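Local coordinates for protein phytase (Citrobacter braakii, PDB 3ZHC) that belongs to the histidine phosphatase superfamily (branch 2), as a disulfide-bonded enzyme that pairs a mixed alpha/beta domain with a mainly helical region, at residues B[245-251]-B[378-382]. The protein carries 2 engineered substitutions. Sequence-based numbering, arbitrary orientation.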
# COMPACT_ATOMS: atom_id res chain seq x y z
N GLN B 245 5.03 19.39 11.29
CA GLN B 245 4.11 20.49 11.68
C GLN B 245 2.86 19.95 12.40
O GLN B 245 2.48 20.44 13.49
CB GLN B 245 3.66 21.30 10.46
CG GLN B 245 4.70 22.17 9.87
CD GLN B 245 4.25 22.81 8.56
OE1 GLN B 245 3.13 22.58 8.08
NE2 GLN B 245 5.12 23.62 7.97
N GLU B 246 2.24 18.92 11.79
CA GLU B 246 1.06 18.24 12.34
C GLU B 246 1.37 17.60 13.70
O GLU B 246 0.69 17.88 14.70
CB GLU B 246 0.57 17.19 11.35
CG GLU B 246 -0.76 16.47 11.71
CD GLU B 246 -2.00 17.35 11.63
OE1 GLU B 246 -2.06 18.27 10.81
OE2 GLU B 246 -2.92 17.10 12.40
N ALA B 247 2.39 16.75 13.75
CA ALA B 247 2.80 16.06 15.01
C ALA B 247 3.18 17.04 16.15
O ALA B 247 2.97 16.73 17.33
CB ALA B 247 3.95 15.08 14.75
N GLN B 248 3.72 18.20 15.77
CA GLN B 248 4.06 19.29 16.69
C GLN B 248 2.84 20.05 17.25
O GLN B 248 2.96 20.78 18.22
CB GLN B 248 5.03 20.30 16.00
CG GLN B 248 5.51 21.55 16.83
CD GLN B 248 6.24 21.18 18.13
OE1 GLN B 248 6.68 20.04 18.32
NE2 GLN B 248 6.36 22.16 19.02
N GLY B 249 1.67 19.87 16.63
CA GLY B 249 0.46 20.54 17.04
C GLY B 249 0.37 21.95 16.52
O GLY B 249 -0.31 22.80 17.13
N MET B 250 1.04 22.23 15.39
CA MET B 250 1.03 23.57 14.81
C MET B 250 -0.36 23.88 14.25
O MET B 250 -0.93 23.05 13.54
CB MET B 250 2.08 23.76 13.72
CG MET B 250 3.45 23.86 14.27
SD MET B 250 4.59 24.53 13.08
CE MET B 250 6.01 24.84 14.14
N PRO B 251 -0.90 25.07 14.58
CA PRO B 251 -2.30 25.43 14.22
C PRO B 251 -2.60 25.44 12.71
O PRO B 251 -3.71 25.10 12.33
CB PRO B 251 -2.46 26.82 14.83
CG PRO B 251 -1.04 27.31 15.04
CD PRO B 251 -0.19 26.19 15.25
N LEU B 378 -0.60 9.71 13.84
CA LEU B 378 -0.44 11.17 13.65
C LEU B 378 -1.47 11.95 14.51
O LEU B 378 -1.16 13.00 15.05
CB LEU B 378 -0.53 11.52 12.15
CG LEU B 378 -0.23 12.96 11.69
CD1 LEU B 378 1.12 13.45 12.22
CD2 LEU B 378 -0.28 13.05 10.16
N ARG B 379 -2.68 11.40 14.60
CA ARG B 379 -3.75 11.91 15.46
C ARG B 379 -3.30 11.91 16.93
O ARG B 379 -3.49 12.90 17.64
CB ARG B 379 -4.99 11.03 15.30
CG ARG B 379 -6.30 11.54 15.91
CD ARG B 379 -6.93 12.65 15.08
NE ARG B 379 -6.55 14.00 15.52
CZ ARG B 379 -6.77 15.12 14.82
NH1 ARG B 379 -7.38 15.09 13.60
NH2 ARG B 379 -6.38 16.28 15.32
N ASP B 380 -2.70 10.79 17.37
CA ASP B 380 -2.20 10.67 18.77
C ASP B 380 -1.00 11.60 19.07
O ASP B 380 -0.76 11.93 20.23
CB ASP B 380 -1.85 9.20 19.14
CG ASP B 380 -3.12 8.30 19.38
OD1 ASP B 380 -4.28 8.76 19.16
OD2 ASP B 380 -2.94 7.13 19.79
N MET B 381 -0.26 12.01 18.03
CA MET B 381 0.80 13.01 18.18
C MET B 381 0.14 14.36 18.32
O MET B 381 0.39 15.08 19.28
CB MET B 381 1.75 13.00 16.99
CG MET B 381 2.58 11.73 16.91
SD MET B 381 3.57 11.62 15.43
CE MET B 381 4.45 10.07 15.73
N ARG B 382 -0.71 14.68 17.34
CA ARG B 382 -1.49 15.93 17.28
C ARG B 382 -2.21 16.24 18.59
O ARG B 382 -2.13 17.36 19.07
CB ARG B 382 -2.53 15.84 16.14
CG ARG B 382 -3.36 17.12 15.84
CD ARG B 382 -2.48 18.21 15.39
NE ARG B 382 -3.20 19.37 14.82
CZ ARG B 382 -2.60 20.41 14.22
NH1 ARG B 382 -1.26 20.45 14.10
NH2 ARG B 382 -3.34 21.41 13.73
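Arg382 and Glu246 both set CG trans to their own backbone N (chi1 -174° in each) and then bend at chi2, which lays carboxylate and guanidinium over one another. Their planes lie 24° apart, with Glu246 CD 3.7 Å above the guanidinium and displaced toward its rim. The salt bridge from Glu246 OE2 to Arg382 NE, 3.3 Å, is therefore a stacked one, resting on charge alone because no N-H is aimed at the oxygen. The two terminal nitrogens, NH1 and NH2, donate to backbone carbonyls instead. Arg382 NH1 and NH2 grip Met250 O end-on, at 2.7 and 2.9 Å, both from the same face of the carbonyl plane. NH1 also reaches Glu246 O at 3.3 Å, nearly straight and on a lone pair; that oxygen already accepts from Gly249 N in the Schellman motif, where Gly249 has positive phi. The arginine thus ties the end of one helix to the chain just after it. Beside this polar group, Leu378 CG packs 3.5 Å from Glu246 CG, the side chains crossing at about a right angle, while Ala247 CB meets Met381 SD at 3.5 Å. The contact joins the C-terminal end of helix 231-247 to the short helix 378-382, which follows strand 366-375 of the mixed sheet; Trp264 of helix 260-280 touches Glu246 and Leu378, and Arg72 of helix 71-90 bonds to Arg382 O.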